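PDB 3GZA: putative alpha-L-fucosidase from Bacteroides thetaiotaomicron VPI-5482, which probably hydrolyses alpha-L-fucosyl linkages, releasing L-fucose from fucose-containing glycans. Local coordinates for residues 159-162 against 163-167; 179-182 against 183-187; 192-195 against 196-199; 208-212 against 213-217; 250-253 against 254-258. All coordinates share one frame; numbering follows the deposited sequence. Where two conformers were deposited one is given.

Overall arrangement
All five contacts are local, and all lie in the TIM-barrel-type part of the chain. Interactions 2 and 4 are buried and follow neighbouring parallel strands, 178-181 and 207-209; each combines a tight turn with aromatic packing beside the site where a HEPES molecule is bound. Interactions 1 and 3 are only partly buried: one lies within helix 148-171, the other at the start of helix 196-202, and a Glu163 to Asp194 bond joins them. Glu196 and Arg214 link interactions 3 and 4 by a salt bridge. Interaction 5, a surface helix, touches none of the others; there capping and a water bridge replace the aromatic packing of the core.

Interaction 1 of 5, residues 159-162 against 163-167; sequences KRLC and EKMVT. With EDO (1,2-ethanediol), chain K.
Lys159 to Cys162 offer their carbonyls to Glu163 to Val166 one turn later in helix 148-171, which belongs to the TIM-barrel-type part of the fold. Four successive i to i+4 bonds result, among them Lys164 N to Arg160 O at 2.8 Å. Thr167 adds a side-chain bond: its OG1 donates to Glu163 O at 2.8 Å, from the carbonyl face opposite the one used by Thr167 N.

The apolar part is small. Met165, present as selenomethionine, bends at its third torsion (-67°), which turns its terminal CE back toward the preceding turn, 3.9 Å from Cys162 SG and 4.3 Å from Leu161 CG. Cys162 also packs on Ile131 and Pro193.

The charged ends find partners beyond the helix. Glu163 lays its CG 3.1 Å from Lys159 O, and its carboxylate accepts from Asp194 N. Lys159 NZ donates to Ala190 O, while Arg160 forms a salt bridge with Glu49 of the second subunit. That Glu49 also binds an ethanediol molecule, probably from the crystallisation liquor. The diol's O1 lies at the edge of the Arg160 guanidinium and takes a bond from Lys164 NZ at 2.9 Å.

Interaction 2 of 5, residues 179-182 against 183-187; sequences IWFD and GGADD. With EPE (4-(2-hydroxyethyl)-1-piperazine ethanesulfonic acid), chain C.
Phe181 and Gly184 are joined by the closing bond of a type II beta turn, Gly184 N to Phe181 O at 2.9 Å. The turn receives the chain as it leaves strand 178-181. Gly183, at the third turn position, has a positive phi of 68°, natural for glycine in this turn type; a CB on it would come 2.7 Å from Asp182 O. Gly184 also has a positive phi.

Just after the turn, Ala185 CB sits over one face of the Phe181 ring, 4.0 Å from the ring centroid, in a CH-pi contact displaced slightly toward the rim. Val166 and Val195 pack against the same phenylalanine, tying the strand end to helix 148-171 and to the loop that leads into helix 196-202.

Trp180 serves the other side of the strand, where its ring meets that of Tyr209 edge-to-face. Its CG is anti to the backbone N (chi1 -179°), and the indole edge thereby meets the HEPES sulfonate: NE1 donates in the ring plane to O2S at 3.0 Å, almost straight. Gly183 N donates to this O2S as well, also at 3.0 Å. A leucine in place of Trp180 would probably leave O2S with Gly183 N but without its indole donor, and Tyr209 without its edge-to-face ring partner.

Tyr209 OH and His210 NE2 bond to the other two sulfonate oxygens, and Glu223 also bonds to the ligand. Converging donors at the end of barrel strands thus form an anion-accepting pocket, consistent with the usual location of active sites in TIM barrels, although the buffer molecule itself is not a substrate.

Interaction 3 of 5, residues 192-195 against 196-199; sequences GPDV and EPIV
Val195 and Val199 make the first i to i+4 bond of helix 196-202: Val199 N donates to Val195 O at 3.0 Å. Ile198 N adds a weak bond to this oxygen at 3.1 Å, bent to 120°. Just before, the chain folds through an inverse gamma turn centred on Asp194, closed by a weak Val195 N to Pro193 O bond.

A water completes the polar start of the helix. It donates to Asp194 OD1 at 2.8 Å and accepts from Glu196 N at 2.9 Å, so a backbone N-H of the first turn reaches a carboxylate indirectly. Pro197, which has no N-H to donate, is well suited to such a first turn.

The remaining contacts are van der Waals. With CG anti to the backbone N (chi1 -163°), the Asp194 carboxylate crosses Pro197 at about a right angle, and OD1 touches Pro197 CD at 3.2 Å. Ile198 leans back so that its CD1 lies 3.8 Å from Asp194 O. Inward, Val195 meets Phe181, Val166 and Phe208, joining the loop to the helix and strands beneath.

The acidic groups have different partners. The Asp194 carboxylate is met by the water, whereas Glu196 extends to a salt bridge with Arg214; Asp194 OD1 and Glu196 OE1 stand 6.5 Å apart. Two carboxylates close to a helix N-terminus would probably be favoured by the helix dipole, and the arginine would be expected to offset the charge of the second.

Interaction 4 of 5, residues 208-212 against 213-217; sequences FYHNI and DRADF
Asn211 and Arg214 face each other across a tight reverse turn that carries the chain back from barrel strand 207-209. Asn211 N donates to Arg214 O at 2.9 Å; the return bond, Arg214 N to Asn211 O, is weak. The Asn211 side chain forms an Asx turn: OD1 accepts Asp213 N from above its plane at 2.9 Å and Arg214 N nearly head-on. Its ND2 reaches Asp213 OD2 through a water, while Asp213 OD1 pairs with Arg189 and Arg244.

Nearer the strand, Asp216 is gripped from several directions. Arg214 holds it side-on, NE to OD1 and NH2 to the syn lone pair of OD2. OD2 also takes Phe208 N at 2.9 Å, an almost straight bond from above the carboxylate plane, and a bond from His13. Asp216 N answers to Phe208 O. Phe208 CB lies over one guanidinium face, and Arg214 NH1, besides its bridge to Glu196, bonds to Asn200.

A cis peptide precedes His210, whose CD2 sits over one face of the Tyr209 ring; the polar ends of both side chains are taken up by the buffer sulfonate. Phe217 covers the opposite face as an offset stack, centroids 4.1 Å apart and planes at 15°. Beside this stack the buried Phe217 O finds no polar partner; what it meets is carbon, Tyr209 CD1 at 3.2 Å and Tyr209 CE1 likewise at 3.2 Å.

Interaction 5 of 5, residues 250-253 against 254-258; sequences DQLE and LLKHG
His257 presents its ring edge to Glu253, one helical turn earlier. Glu253 O lies in the ring plane at that edge, 3.4 Å from His257 CD2, and Glu253 OE1 approaches the same CD2 at 3.3 Å. The two side chains run side by side, carboxylate and ring planes 35° apart, because Glu253 bends at its second torsion (-66°). At another point of the ring, His257 ND1 donates to Pro230 O. A leucine in place of His257 would probably leave Pro230 O without this donor and Glu253 without the flat ring edge beside it.

The other carboxylate oxygen, Glu253 OE2, accepts from a water at 2.6 Å, and Lys256 NZ donates to that water at 2.8 Å, so the opposite charges meet through solvent. Leu252 CD2 touches Leu255 CD1 at 4.2 Å, while Leu254 turns inward onto Phe235, Pro236 and Ile245.

Backbone bonds run from Leu254 N to Asp250 O onward, weakening at His257 N. At the start, Asp250 OD1 takes Glu253 N at 3.2 Å from above the carboxylate plane; at the end, Gly258 leaves with positive phi. This is a short surface helix with an aspartate N-cap and a terminating glycine.

Interaction 1 of 5, residues 159-162 against 163-167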
# COMPACT_ATOMS: atom_id res chain seq x y z
N LYS A 159 7.93 -10.34 -6.21
CA LYS A 159 7.57 -11.65 -6.72
C LYS A 159 6.74 -12.45 -5.68
O LYS A 159 5.75 -13.08 -6.04
CB LYS A 159 8.83 -12.41 -7.13
CG LYS A 159 9.43 -11.87 -8.45
CD LYS A 159 10.88 -12.21 -8.74
CE LYS A 159 11.16 -13.65 -8.83
NZ LYS A 159 12.62 -13.82 -9.21
N ARG A 160 7.18 -12.44 -4.44
CA ARG A 160 6.43 -13.14 -3.39
C ARG A 160 5.08 -12.52 -3.19
O ARG A 160 4.12 -13.22 -2.94
CB ARG A 160 7.21 -13.19 -2.07
CG ARG A 160 8.41 -14.18 -2.09
CD ARG A 160 9.04 -14.28 -0.73
NE ARG A 160 9.71 -13.08 -0.30
CZ ARG A 160 10.98 -12.78 -0.59
NH1 ARG A 160 11.76 -13.59 -1.32
NH2 ARG A 160 11.47 -11.65 -0.18
N LEU A 161 5.00 -11.19 -3.25
CA LEU A 161 3.70 -10.51 -3.06
C LEU A 161 2.74 -11.00 -4.13
O LEU A 161 1.56 -11.34 -3.87
CB LEU A 161 3.87 -9.00 -3.17
CG LEU A 161 2.56 -8.20 -3.17
CD1 LEU A 161 1.76 -8.27 -1.82
CD2 LEU A 161 2.78 -6.74 -3.59
N CYS A 162 3.24 -11.06 -5.37
CA CYS A 162 2.40 -11.50 -6.48
C CYS A 162 1.99 -12.94 -6.33
O CYS A 162 0.81 -13.31 -6.56
CB CYS A 162 3.13 -11.31 -7.79
SG CYS A 162 3.34 -9.54 -8.21
N GLU A 163 2.92 -13.79 -5.93
CA GLU A 163 2.64 -15.21 -5.63
C GLU A 163 1.52 -15.30 -4.57
O GLU A 163 0.58 -16.11 -4.70
CB GLU A 163 3.90 -15.94 -5.17
CG GLU A 163 4.91 -16.10 -6.31
CD GLU A 163 6.31 -16.41 -5.89
OE1 GLU A 163 6.55 -16.61 -4.68
OE2 GLU A 163 7.20 -16.41 -6.76
N LYS A 164 1.64 -14.48 -3.53
CA LYS A 164 0.61 -14.50 -2.48
C LYS A 164 -0.75 -14.01 -2.96
O LYS A 164 -1.77 -14.60 -2.58
CB LYS A 164 1.08 -13.74 -1.26
CG LYS A 164 2.16 -14.46 -0.47
CD LYS A 164 2.61 -13.61 0.68
CE LYS A 164 3.62 -14.28 1.59
NZ LYS A 164 3.99 -13.28 2.68
N MSE A 165 -0.79 -12.99 -3.80
CA MSE A 165 -2.04 -12.49 -4.37
C MSE A 165 -2.68 -13.58 -5.22
O MSE A 165 -3.87 -13.86 -5.10
CB MSE A 165 -1.84 -11.22 -5.18
CG MSE A 165 -1.50 -9.98 -4.33
SE MSE A 165 -1.53 -8.35 -5.37
CE MSE A 165 -0.07 -8.61 -6.52
N VAL A 166 -1.86 -14.22 -6.05
CA VAL A 166 -2.35 -15.30 -6.91
C VAL A 166 -2.88 -16.42 -6.05
O VAL A 166 -3.89 -17.01 -6.35
CB VAL A 166 -1.26 -15.74 -7.89
CG1 VAL A 166 -1.64 -17.02 -8.69
CG2 VAL A 166 -0.91 -14.62 -8.88
N THR A 167 -2.20 -16.71 -4.96
CA THR A 167 -2.65 -17.80 -4.08
C THR A 167 -4.03 -17.46 -3.50
O THR A 167 -4.93 -18.33 -3.46
CB THR A 167 -1.64 -18.07 -2.96
OG1 THR A 167 -0.38 -18.44 -3.53
CG2 THR A 167 -2.09 -19.25 -2.05
C1 EDO K . 5.77 -10.70 0.12
O1 EDO K . 5.87 -11.87 1.03
C2 EDO K . 4.41 -10.06 0.52
O2 EDO K . 4.53 -9.16 1.58

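Interaction 2 of 5, residues 179-182 against 183-187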
# COMPACT_ATOMS: atom_id res chain seq x y z
N ILE A 179 -6.88 -17.87 -15.46
CA ILE A 179 -6.12 -16.80 -14.80
C ILE A 179 -5.41 -16.14 -15.98
O ILE A 179 -4.68 -16.82 -16.71
CB ILE A 179 -5.08 -17.23 -13.77
CG1 ILE A 179 -5.76 -17.78 -12.50
CG2 ILE A 179 -4.13 -16.05 -13.46
CD1 ILE A 179 -6.60 -16.80 -11.68
N TRP A 180 -5.66 -14.85 -16.17
CA TRP A 180 -5.11 -14.03 -17.24
C TRP A 180 -4.24 -12.96 -16.62
O TRP A 180 -4.72 -12.10 -15.90
CB TRP A 180 -6.25 -13.35 -17.98
CG TRP A 180 -5.95 -12.45 -19.17
CD1 TRP A 180 -4.74 -11.89 -19.53
CD2 TRP A 180 -6.91 -11.93 -20.10
NE1 TRP A 180 -4.88 -11.12 -20.64
CE2 TRP A 180 -6.20 -11.12 -21.02
CE3 TRP A 180 -8.29 -12.10 -20.26
CZ2 TRP A 180 -6.83 -10.47 -22.06
CZ3 TRP A 180 -8.91 -11.45 -21.31
CH2 TRP A 180 -8.20 -10.60 -22.16
N PHE A 181 -2.96 -13.00 -16.93
CA PHE A 181 -2.03 -11.99 -16.46
C PHE A 181 -1.84 -10.94 -17.54
O PHE A 181 -1.64 -11.29 -18.72
CB PHE A 181 -0.70 -12.62 -16.14
CG PHE A 181 -0.74 -13.54 -14.96
CD1 PHE A 181 -0.65 -13.02 -13.69
CD2 PHE A 181 -0.77 -14.92 -15.10
CE1 PHE A 181 -0.66 -13.84 -12.56
CE2 PHE A 181 -0.81 -15.75 -13.95
CZ PHE A 181 -0.76 -15.18 -12.70
N ASP A 182 -1.88 -9.66 -17.14
CA ASP A 182 -1.67 -8.52 -18.07
C ASP A 182 -0.32 -8.58 -18.73
O ASP A 182 0.67 -8.25 -18.11
CB ASP A 182 -1.83 -7.21 -17.26
CG ASP A 182 -1.52 -5.98 -18.06
OD1 ASP A 182 -1.54 -6.04 -19.32
OD2 ASP A 182 -1.30 -4.93 -17.40
N GLY A 183 -0.30 -8.92 -20.00
CA GLY A 183 0.98 -9.09 -20.66
C GLY A 183 1.77 -10.28 -20.20
O GLY A 183 2.98 -10.34 -20.43
N GLY A 184 1.11 -11.24 -19.55
CA GLY A 184 1.71 -12.46 -19.02
C GLY A 184 2.37 -12.19 -17.67
O GLY A 184 2.30 -11.10 -17.14
N ALA A 185 3.07 -13.22 -17.17
CA ALA A 185 3.74 -13.15 -15.87
C ALA A 185 5.25 -13.31 -16.04
O ALA A 185 5.97 -13.66 -15.10
CB ALA A 185 3.14 -14.19 -14.92
N ASP A 186 5.72 -12.98 -17.24
CA ASP A 186 7.15 -12.93 -17.53
C ASP A 186 7.87 -14.27 -17.23
O ASP A 186 7.38 -15.35 -17.58
CB ASP A 186 7.73 -11.69 -16.82
CG ASP A 186 9.11 -11.31 -17.31
OD1 ASP A 186 9.30 -10.93 -18.48
OD2 ASP A 186 10.07 -11.40 -16.49
N ASP A 187 9.03 -14.19 -16.58
CA ASP A 187 9.94 -15.32 -16.45
C ASP A 187 10.22 -15.59 -14.98
O ASP A 187 10.83 -14.76 -14.32
CB ASP A 187 11.24 -14.96 -17.21
CG ASP A 187 12.27 -16.03 -17.18
OD1 ASP A 187 12.14 -17.05 -16.45
OD2 ASP A 187 13.30 -15.88 -17.94
N1 EPE C . -1.25 -6.78 -25.25
C2 EPE C . -2.12 -5.71 -24.76
C3 EPE C . -1.78 -4.52 -25.66
N4 EPE C . -2.15 -4.81 -27.04
C5 EPE C . -1.28 -5.84 -27.50
C6 EPE C . -1.56 -7.09 -26.63
C7 EPE C . -2.15 -3.54 -27.78
C8 EPE C . -2.28 -3.56 -29.28
O8 EPE C . -3.50 -4.09 -29.75
C9 EPE C . -1.07 -7.88 -24.28
C10 EPE C . -2.26 -8.78 -24.35
S EPE C . -2.23 -10.14 -23.13
O1S EPE C . -3.26 -10.98 -23.71
O2S EPE C . -2.57 -9.61 -21.83
O3S EPE C . -0.91 -10.83 -23.17

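Interaction 3 of 5, residues 192-195 against 196-199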
# COMPACT_ATOMS: atom_id res chain seq x y z
N GLY A 192 9.82 -12.31 -13.15
CA GLY A 192 8.44 -12.78 -12.96
C GLY A 192 8.23 -13.66 -11.73
O GLY A 192 9.14 -14.35 -11.28
N PRO A 193 7.00 -13.67 -11.20
CA PRO A 193 6.65 -14.47 -10.04
C PRO A 193 6.48 -15.91 -10.43
O PRO A 193 6.10 -16.18 -11.59
CB PRO A 193 5.33 -13.86 -9.59
CG PRO A 193 4.72 -13.38 -10.79
CD PRO A 193 5.86 -12.84 -11.62
N ASP A 194 6.71 -16.83 -9.50
CA ASP A 194 6.66 -18.23 -9.82
C ASP A 194 5.22 -18.72 -9.56
O ASP A 194 4.90 -19.38 -8.56
CB ASP A 194 7.67 -18.99 -9.00
CG ASP A 194 7.96 -20.39 -9.55
OD1 ASP A 194 7.37 -20.78 -10.61
OD2 ASP A 194 8.72 -21.12 -8.90
N VAL A 195 4.37 -18.40 -10.54
CA VAL A 195 2.93 -18.60 -10.42
C VAL A 195 2.36 -19.89 -11.02
O VAL A 195 1.29 -20.33 -10.61
CB VAL A 195 2.13 -17.38 -10.97
CG1 VAL A 195 2.34 -16.15 -10.03
CG2 VAL A 195 2.56 -17.01 -12.42
N GLU A 196 3.05 -20.50 -11.97
CA GLU A 196 2.50 -21.67 -12.61
C GLU A 196 2.30 -22.79 -11.59
O GLU A 196 1.25 -23.45 -11.61
CB GLU A 196 3.34 -22.14 -13.81
CG GLU A 196 2.62 -23.20 -14.58
CD GLU A 196 3.51 -24.03 -15.48
OE1 GLU A 196 4.69 -23.66 -15.76
OE2 GLU A 196 3.00 -25.09 -15.94
N PRO A 197 3.25 -23.00 -10.66
CA PRO A 197 2.99 -24.07 -9.69
C PRO A 197 1.81 -23.82 -8.78
O PRO A 197 1.19 -24.78 -8.31
CB PRO A 197 4.27 -24.10 -8.85
CG PRO A 197 5.30 -23.51 -9.71
CD PRO A 197 4.62 -22.46 -10.49
N ILE A 198 1.55 -22.56 -8.51
CA ILE A 198 0.40 -22.17 -7.66
C ILE A 198 -0.91 -22.50 -8.39
O ILE A 198 -1.81 -23.13 -7.83
CB ILE A 198 0.45 -20.70 -7.28
CG1 ILE A 198 1.68 -20.39 -6.45
CG2 ILE A 198 -0.81 -20.28 -6.47
CD1 ILE A 198 1.88 -18.88 -6.33
N VAL A 199 -0.98 -22.12 -9.65
CA VAL A 199 -2.17 -22.38 -10.46
C VAL A 199 -2.30 -23.90 -10.63
O VAL A 199 -3.40 -24.48 -10.48
CB VAL A 199 -2.14 -21.60 -11.78
CG1 VAL A 199 -3.37 -22.01 -12.65
CG2 VAL A 199 -2.08 -20.11 -11.53
O HOH W 1 5.79 -20.03 -12.80

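Interaction 4 of 5, residues 208-212 against 213-217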
# COMPACT_ATOMS: atom_id res chain seq x y z
N PHE A 208 -4.20 -21.41 -17.86
CA PHE A 208 -3.07 -20.59 -17.39
C PHE A 208 -2.63 -19.70 -18.57
O PHE A 208 -2.15 -20.22 -19.60
CB PHE A 208 -1.93 -21.46 -16.92
CG PHE A 208 -0.74 -20.69 -16.43
CD1 PHE A 208 -0.67 -20.23 -15.11
CD2 PHE A 208 0.32 -20.39 -17.30
CE1 PHE A 208 0.41 -19.51 -14.68
CE2 PHE A 208 1.39 -19.67 -16.86
CZ PHE A 208 1.46 -19.24 -15.56
N TYR A 209 -2.83 -18.38 -18.45
CA TYR A 209 -2.51 -17.46 -19.52
C TYR A 209 -1.84 -16.25 -18.91
O TYR A 209 -2.54 -15.32 -18.46
CB TYR A 209 -3.80 -17.14 -20.29
CG TYR A 209 -3.57 -16.20 -21.41
CD1 TYR A 209 -2.94 -16.60 -22.57
CD2 TYR A 209 -4.00 -14.89 -21.32
CE1 TYR A 209 -2.70 -15.71 -23.59
CE2 TYR A 209 -3.71 -13.97 -22.36
CZ TYR A 209 -3.06 -14.40 -23.46
OH TYR A 209 -2.72 -13.58 -24.51
N HIS A 210 -0.51 -16.14 -18.91
CA HIS A 210 0.49 -16.99 -19.53
C HIS A 210 1.83 -16.50 -19.01
O HIS A 210 1.90 -15.46 -18.36
CB HIS A 210 0.49 -16.83 -21.07
CG HIS A 210 0.60 -15.42 -21.52
ND1 HIS A 210 1.75 -14.89 -22.07
CD2 HIS A 210 -0.32 -14.41 -21.54
CE1 HIS A 210 1.54 -13.63 -22.39
NE2 HIS A 210 0.28 -13.32 -22.11
N ASN A 211 2.89 -17.25 -19.26
CA ASN A 211 4.24 -16.78 -18.94
C ASN A 211 5.23 -17.35 -19.96
O ASN A 211 4.83 -17.93 -20.97
CB ASN A 211 4.62 -17.02 -17.49
CG ASN A 211 4.95 -18.46 -17.18
OD1 ASN A 211 4.83 -19.34 -18.04
ND2 ASN A 211 5.31 -18.71 -15.92
N ILE A 212 6.53 -17.16 -19.72
CA ILE A 212 7.50 -17.62 -20.68
C ILE A 212 7.50 -19.11 -20.91
O ILE A 212 8.01 -19.58 -21.90
CB ILE A 212 8.93 -17.12 -20.28
CG1 ILE A 212 9.88 -17.08 -21.46
CG2 ILE A 212 9.50 -17.91 -19.07
CD1 ILE A 212 11.07 -16.21 -21.16
N ASP A 213 7.01 -19.86 -19.94
CA ASP A 213 7.04 -21.34 -20.00
C ASP A 213 5.77 -21.93 -20.58
O ASP A 213 5.81 -23.04 -21.14
CB ASP A 213 7.19 -21.92 -18.59
CG ASP A 213 8.50 -21.60 -17.96
OD1 ASP A 213 9.53 -21.48 -18.68
OD2 ASP A 213 8.55 -21.41 -16.71
N ARG A 214 4.66 -21.23 -20.43
CA ARG A 214 3.36 -21.78 -20.76
C ARG A 214 2.28 -20.78 -21.07
O ARG A 214 2.11 -19.78 -20.37
CB ARG A 214 2.91 -22.60 -19.53
CG ARG A 214 1.55 -23.25 -19.68
CD ARG A 214 1.18 -23.97 -18.43
NE ARG A 214 -0.22 -24.36 -18.35
CZ ARG A 214 -0.76 -24.92 -17.27
NH1 ARG A 214 -0.03 -25.27 -16.23
NH2 ARG A 214 -2.05 -25.21 -17.25
N ALA A 215 1.49 -21.07 -22.11
CA ALA A 215 0.27 -20.35 -22.45
C ALA A 215 -0.74 -21.42 -22.88
O ALA A 215 -0.44 -22.23 -23.75
CB ALA A 215 0.47 -19.40 -23.58
N ASP A 216 -1.89 -21.42 -22.21
CA ASP A 216 -2.95 -22.37 -22.57
C ASP A 216 -3.81 -21.93 -23.75
O ASP A 216 -4.61 -22.72 -24.28
CB ASP A 216 -3.78 -22.74 -21.37
CG ASP A 216 -3.05 -23.61 -20.38
OD1 ASP A 216 -1.96 -24.16 -20.67
OD2 ASP A 216 -3.64 -23.82 -19.29
N PHE A 217 -3.60 -20.70 -24.19
CA PHE A 217 -4.15 -20.18 -25.43
C PHE A 217 -3.26 -19.00 -25.79
O PHE A 217 -2.40 -18.62 -24.97
CB PHE A 217 -5.65 -19.85 -25.34
CG PHE A 217 -6.01 -18.87 -24.28
CD1 PHE A 217 -5.87 -17.55 -24.53
CD2 PHE A 217 -6.52 -19.29 -23.05
CE1 PHE A 217 -6.19 -16.65 -23.61
CE2 PHE A 217 -6.86 -18.40 -22.12
CZ PHE A 217 -6.73 -17.08 -22.40
O HOH W 2 6.36 -21.41 -15.19

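Interaction 5 of 5, residues 250-253 against 254-258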
# COMPACT_ATOMS: atom_id res chain seq x y z
N ASP A 250 8.02 -14.68 -38.40
CA ASP A 250 7.23 -13.45 -38.32
C ASP A 250 6.24 -13.78 -37.20
O ASP A 250 5.24 -14.48 -37.40
CB ASP A 250 6.57 -13.18 -39.68
CG ASP A 250 5.68 -11.95 -39.69
OD1 ASP A 250 5.13 -11.60 -38.62
OD2 ASP A 250 5.48 -11.39 -40.81
N GLN A 251 6.51 -13.30 -35.99
CA GLN A 251 5.70 -13.69 -34.85
C GLN A 251 4.24 -13.26 -34.89
O GLN A 251 3.38 -14.01 -34.43
CB GLN A 251 6.33 -13.23 -33.54
CG GLN A 251 7.72 -13.76 -33.36
CD GLN A 251 8.22 -13.55 -31.96
OE1 GLN A 251 7.48 -13.10 -31.08
NE2 GLN A 251 9.47 -13.87 -31.75
N LEU A 252 3.94 -12.05 -35.37
CA LEU A 252 2.54 -11.65 -35.45
C LEU A 252 1.83 -12.55 -36.40
O LEU A 252 0.71 -12.90 -36.12
CB LEU A 252 2.31 -10.20 -35.90
CG LEU A 252 2.32 -9.15 -34.81
CD1 LEU A 252 2.17 -7.78 -35.45
CD2 LEU A 252 1.27 -9.38 -33.75
N GLU A 253 2.46 -12.93 -37.52
CA GLU A 253 1.79 -13.85 -38.44
C GLU A 253 1.52 -15.17 -37.77
O GLU A 253 0.50 -15.77 -38.00
CB GLU A 253 2.59 -14.07 -39.70
CG GLU A 253 2.62 -12.85 -40.61
CD GLU A 253 1.28 -12.51 -41.18
OE1 GLU A 253 0.54 -13.43 -41.58
OE2 GLU A 253 0.96 -11.31 -41.24
N LEU A 254 2.47 -15.64 -36.97
CA LEU A 254 2.31 -16.89 -36.23
C LEU A 254 1.17 -16.79 -35.23
O LEU A 254 0.40 -17.73 -35.09
CB LEU A 254 3.67 -17.30 -35.60
CG LEU A 254 3.66 -18.51 -34.68
CD1 LEU A 254 3.17 -19.75 -35.46
CD2 LEU A 254 5.05 -18.72 -34.03
N LEU A 255 1.01 -15.66 -34.51
CA LEU A 255 -0.15 -15.51 -33.59
C LEU A 255 -1.48 -15.52 -34.32
O LEU A 255 -2.43 -16.15 -33.89
CB LEU A 255 -0.01 -14.23 -32.77
CG LEU A 255 1.17 -14.18 -31.80
CD1 LEU A 255 1.31 -12.76 -31.28
CD2 LEU A 255 1.01 -15.21 -30.63
N LYS A 256 -1.52 -14.85 -35.47
CA LYS A 256 -2.72 -14.72 -36.26
C LYS A 256 -3.20 -15.97 -36.96
O LYS A 256 -4.41 -16.10 -37.24
CB LYS A 256 -2.49 -13.61 -37.31
CG LYS A 256 -2.46 -12.21 -36.67
CD LYS A 256 -2.04 -11.11 -37.65
CE LYS A 256 -2.07 -9.74 -36.94
NZ LYS A 256 -1.39 -8.73 -37.76
N HIS A 257 -2.26 -16.86 -37.29
CA HIS A 257 -2.54 -18.07 -38.05
C HIS A 257 -2.27 -19.38 -37.32
O HIS A 257 -2.80 -20.41 -37.71
CB HIS A 257 -1.68 -18.09 -39.35
CG HIS A 257 -2.09 -17.07 -40.38
ND1 HIS A 257 -3.13 -17.27 -41.25
CD2 HIS A 257 -1.58 -15.84 -40.68
CE1 HIS A 257 -3.25 -16.21 -42.04
NE2 HIS A 257 -2.32 -15.33 -41.73
N GLY A 258 -1.36 -19.38 -36.34
CA GLY A 258 -0.88 -20.62 -35.75
C GLY A 258 0.04 -21.36 -36.72
O GLY A 258 0.45 -20.84 -37.78
O HOH W 3 0.89 -9.73 -39.12